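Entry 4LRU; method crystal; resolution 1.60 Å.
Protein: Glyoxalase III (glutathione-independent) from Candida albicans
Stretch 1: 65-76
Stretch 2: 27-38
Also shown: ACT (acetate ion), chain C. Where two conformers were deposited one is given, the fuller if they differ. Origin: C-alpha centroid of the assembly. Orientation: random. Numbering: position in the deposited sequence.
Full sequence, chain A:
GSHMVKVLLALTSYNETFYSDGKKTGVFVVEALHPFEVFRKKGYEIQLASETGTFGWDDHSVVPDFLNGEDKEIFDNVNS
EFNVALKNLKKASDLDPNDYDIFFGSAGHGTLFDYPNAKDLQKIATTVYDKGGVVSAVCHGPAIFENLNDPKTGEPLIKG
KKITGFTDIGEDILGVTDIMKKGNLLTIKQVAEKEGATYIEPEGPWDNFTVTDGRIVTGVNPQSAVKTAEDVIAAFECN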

# COMPACT_ATOMS: atom_id res chain seq x y z
N ASP A 65 4.82 5.53 19.76
CA ASP A 65 3.40 5.79 19.51
C ASP A 65 2.81 4.95 18.37
O ASP A 65 1.61 4.66 18.37
CB ASP A 65 3.17 7.27 19.20
CG ASP A 65 3.21 8.16 20.45
OD1 ASP A 65 3.44 7.66 21.57
OD2 ASP A 65 3.01 9.38 20.29
N PHE A 66 3.63 4.60 17.38
CA PHE A 66 3.14 3.92 16.20
C PHE A 66 3.60 2.46 16.14
O PHE A 66 3.14 1.71 15.28
CB PHE A 66 3.60 4.63 14.92
CG PHE A 66 2.78 5.85 14.58
CD1 PHE A 66 1.47 5.71 14.15
CD2 PHE A 66 3.33 7.12 14.68
CE1 PHE A 66 0.71 6.83 13.85
CE2 PHE A 66 2.57 8.24 14.39
CZ PHE A 66 1.26 8.09 13.97
N LEU A 67 4.55 2.11 17.00
CA LEU A 67 5.12 0.77 16.99
C LEU A 67 5.31 0.29 18.42
O LEU A 67 6.26 0.65 19.10
CB LEU A 67 6.45 0.74 16.22
CG LEU A 67 7.12 -0.62 16.08
CD1 LEU A 67 6.19 -1.62 15.40
CD2 LEU A 67 8.41 -0.48 15.29
N ASN A 68 4.35 -0.51 18.89
CA ASN A 68 4.29 -0.87 20.29
C ASN A 68 3.58 -2.21 20.46
O ASN A 68 3.14 -2.79 19.49
CB ASN A 68 3.60 0.22 21.11
CG ASN A 68 2.21 0.56 20.58
OD1 ASN A 68 1.36 -0.32 20.44
ND2 ASN A 68 2.00 1.83 20.22
N GLY A 69 3.49 -2.68 21.70
CA GLY A 69 2.70 -3.88 21.99
C GLY A 69 3.21 -5.08 21.23
O GLY A 69 4.42 -5.25 21.04
N GLU A 70 2.29 -5.92 20.77
CA GLU A 70 2.65 -7.15 20.07
C GLU A 70 3.26 -6.85 18.69
O GLU A 70 4.06 -7.63 18.20
CB GLU A 70 1.42 -8.05 19.94
CG GLU A 70 0.87 -8.53 21.28
CD GLU A 70 -0.26 -9.53 21.14
OE1 GLU A 70 -0.96 -9.51 20.10
OE2 GLU A 70 -0.45 -10.33 22.09
N ASP A 71 2.88 -5.73 18.09
CA ASP A 71 3.48 -5.30 16.82
C ASP A 71 5.00 -5.15 16.99
O ASP A 71 5.77 -5.63 16.17
CB ASP A 71 2.94 -3.95 16.35
CG ASP A 71 1.48 -4.00 15.93
OD1 ASP A 71 0.89 -5.09 15.72
OD2 ASP A 71 0.92 -2.91 15.79
N LYS A 72 5.40 -4.49 18.06
CA LYS A 72 6.82 -4.21 18.30
C LYS A 72 7.57 -5.50 18.60
O LYS A 72 8.70 -5.68 18.16
CB LYS A 72 6.98 -3.22 19.44
CG LYS A 72 8.42 -3.00 19.86
CD LYS A 72 8.52 -1.90 20.91
CE LYS A 72 9.85 -1.91 21.63
NZ LYS A 72 11.03 -1.92 20.71
N GLU A 73 6.92 -6.38 19.35
CA GLU A 73 7.49 -7.69 19.64
C GLU A 73 7.81 -8.43 18.34
O GLU A 73 8.91 -8.97 18.16
CB GLU A 73 6.53 -8.51 20.51
CG GLU A 73 6.39 -7.99 21.94
CD GLU A 73 5.34 -8.73 22.76
OE1 GLU A 73 4.52 -9.48 22.18
OE2 GLU A 73 5.33 -8.55 24.00
N ILE A 74 6.85 -8.43 17.43
CA ILE A 74 7.01 -9.07 16.13
C ILE A 74 8.13 -8.37 15.36
O ILE A 74 9.00 -9.01 14.77
CB ILE A 74 5.69 -9.01 15.33
CG1 ILE A 74 4.68 -10.00 15.91
CG2 ILE A 74 5.94 -9.30 13.86
CD1 ILE A 74 3.25 -9.73 15.52
N PHE A 75 8.11 -7.04 15.38
CA PHE A 75 9.14 -6.28 14.70
C PHE A 75 10.54 -6.57 15.23
O PHE A 75 11.50 -6.63 14.46
CB PHE A 75 8.81 -4.79 14.82
CG PHE A 75 9.74 -3.89 14.06
CD1 PHE A 75 10.89 -3.41 14.67
CD2 PHE A 75 9.45 -3.50 12.77
CE1 PHE A 75 11.74 -2.55 13.99
CE2 PHE A 75 10.29 -2.63 12.08
CZ PHE A 75 11.44 -2.18 12.69
N ASP A 76 10.68 -6.74 16.54
CA ASP A 76 12.01 -6.88 17.16
C ASP A 76 12.50 -8.32 17.13
O ASP A 76 13.70 -8.57 17.29
CB ASP A 76 11.98 -6.42 18.61
CG ASP A 76 11.91 -4.91 18.75
OD1 ASP A 76 12.22 -4.19 17.77
OD2 ASP A 76 11.57 -4.46 19.86
C ACT C . 11.76 -0.45 17.94
O ACT C . 10.73 -0.25 18.62
OXT ACT C . 12.47 -1.48 18.07
CH3 ACT C . 12.18 0.61 16.96
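Stretch 2 27-38: VFVVEALHPFEV

Residues 27-38 enter as an extended segment at Val27 and Phe28 and then wind into a helix that runs through Val38 and continues beyond it. This helix is kinked at Pro35, whose nitrogen carries no hydrogen to bond to the preceding turn; regular pairing resumes with Phe36 N to Ala32 O at 3.0 Å. It crosses the helix that ends at Asp76 almost at a right angle, with an angle of 93° between N-to-C directions and a closest axial approach of 11.1 Å. The backbones come nearest at two points, with Leu67 CA 7.3 Å from Val30 CA and Asp71 CA 7.5 Å from Leu33 CA. Together the two stretches bury 484 Å².

One direct hydrogen bond joins them. His34 has chi1 in the m rotamer, and although its CA-to-CB bond points sideways, its ring reaches across so that NE2 donates to Asp71 OD2 at 2.7 Å. The N-H...O angle of 165° is nearly linear, and the carboxylate oxygen lies at the ring edge, near its plane. A water adds a second polar link, accepting from Val30 N and donating to Phe66 O, each at 3.1 Å; it thereby serves a backbone amide in the first turn of the helix.

The remaining contacts are largely apolar. Leu33 is the residue most covered by stretch 1: its CD1 lies 3.5 Å from Asp71 O, 4.1 Å from Ile74 CG2 and 4.3 Å from Phe75 CB. Val29 CG1 packs 3.7 Å from Phe75 CD2 and 4.1 Å from Leu67 CD1. Farther along the helix, Glu37 OE1 approaches Ile74 CD1 at 3.5 Å.

The aromatic contact lies before the helix. Phe28 directs its edge at the face of Phe66, with planes at 85°, ring centroids 5.2 Å apart and Phe28 CZ 3.8 Å from Phe66 CD1.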

# COMPACT_ATOMS: atom_id res chain seq x y z
N VAL A 27 8.98 3.07 4.21
CA VAL A 27 7.83 2.19 4.48
C VAL A 27 7.30 2.48 5.89
O VAL A 27 8.05 2.48 6.85
CB VAL A 27 8.27 0.72 4.39
CG1 VAL A 27 7.11 -0.22 4.76
CG2 VAL A 27 8.81 0.42 3.00
N PHE A 28 6.00 2.74 5.98
CA PHE A 28 5.37 2.97 7.28
C PHE A 28 5.09 1.62 7.92
O PHE A 28 4.26 0.88 7.44
CB PHE A 28 4.06 3.74 7.12
CG PHE A 28 3.66 4.48 8.36
CD1 PHE A 28 3.03 3.83 9.40
CD2 PHE A 28 3.97 5.83 8.51
CE1 PHE A 28 2.71 4.51 10.57
CE2 PHE A 28 3.65 6.51 9.67
CZ PHE A 28 3.01 5.85 10.70
N VAL A 29 5.82 1.30 8.98
CA VAL A 29 5.95 -0.09 9.45
C VAL A 29 4.61 -0.82 9.49
O VAL A 29 4.47 -1.87 8.88
CB VAL A 29 6.61 -0.18 10.82
CG1 VAL A 29 6.61 -1.61 11.33
CG2 VAL A 29 8.05 0.32 10.74
N VAL A 30 3.64 -0.31 10.23
CA VAL A 30 2.42 -1.10 10.43
C VAL A 30 1.56 -1.26 9.18
O VAL A 30 0.73 -2.14 9.13
CB VAL A 30 1.54 -0.60 11.60
CG1 VAL A 30 2.23 -0.85 12.93
CG2 VAL A 30 1.17 0.86 11.42
N GLU A 31 1.81 -0.44 8.15
CA GLU A 31 1.12 -0.62 6.88
C GLU A 31 1.58 -1.83 6.10
O GLU A 31 0.87 -2.30 5.23
CB GLU A 31 1.25 0.64 6.00
CG GLU A 31 0.53 1.81 6.63
CD GLU A 31 0.62 3.09 5.84
OE1 GLU A 31 1.04 3.05 4.66
OE2 GLU A 31 0.23 4.12 6.41
N ALA A 32 2.77 -2.31 6.42
CA ALA A 32 3.25 -3.61 6.00
C ALA A 32 2.94 -4.70 7.02
O ALA A 32 2.50 -5.79 6.65
CB ALA A 32 4.74 -3.57 5.74
N LEU A 33 3.20 -4.41 8.29
CA LEU A 33 3.07 -5.42 9.35
C LEU A 33 1.61 -5.86 9.57
O LEU A 33 1.34 -7.07 9.60
CB LEU A 33 3.70 -4.91 10.65
CG LEU A 33 3.94 -5.91 11.79
CD1 LEU A 33 5.07 -5.44 12.71
CD2 LEU A 33 2.67 -6.14 12.60
N HIS A 34 0.69 -4.92 9.72
CA HIS A 34 -0.69 -5.28 9.97
C HIS A 34 -1.29 -6.14 8.85
O HIS A 34 -1.84 -7.21 9.12
CB HIS A 34 -1.56 -4.05 10.24
CG HIS A 34 -1.29 -3.41 11.56
ND1 HIS A 34 -1.88 -2.22 11.94
CD2 HIS A 34 -0.51 -3.79 12.60
CE1 HIS A 34 -1.48 -1.90 13.16
NE2 HIS A 34 -0.66 -2.84 13.59
N PRO A 35 -1.14 -5.70 7.58
CA PRO A 35 -1.72 -6.53 6.53
C PRO A 35 -1.01 -7.87 6.42
O PRO A 35 -1.66 -8.89 6.18
CB PRO A 35 -1.56 -5.67 5.27
CG PRO A 35 -1.47 -4.27 5.77
CD PRO A 35 -0.74 -4.38 7.07
N PHE A 36 0.31 -7.89 6.61
CA PHE A 36 1.03 -9.16 6.63
C PHE A 36 0.37 -10.10 7.64
O PHE A 36 0.10 -11.27 7.34
CB PHE A 36 2.51 -8.95 6.99
CG PHE A 36 3.29 -10.24 7.09
CD1 PHE A 36 3.82 -10.85 5.96
CD2 PHE A 36 3.45 -10.88 8.31
CE1 PHE A 36 4.52 -12.03 6.05
CE2 PHE A 36 4.14 -12.08 8.41
CZ PHE A 36 4.67 -12.66 7.27
N GLU A 37 0.12 -9.60 8.84
CA GLU A 37 -0.41 -10.47 9.89
C GLU A 37 -1.84 -10.91 9.60
O GLU A 37 -2.21 -12.05 9.90
CB GLU A 37 -0.30 -9.79 11.26
CG GLU A 37 1.11 -9.71 11.81
CD GLU A 37 1.62 -11.07 12.21
OE1 GLU A 37 1.22 -11.56 13.30
OE2 GLU A 37 2.41 -11.67 11.45
N VAL A 38 -2.66 -10.02 9.06
CA VAL A 38 -4.05 -10.36 8.72
C VAL A 38 -4.06 -11.49 7.69
O VAL A 38 -4.75 -12.50 7.85
CB VAL A 38 -4.81 -9.15 8.18
CG1 VAL A 38 -6.15 -9.57 7.58
CG2 VAL A 38 -5.02 -8.15 9.30
O HOH W 1 4.19 1.85 12.36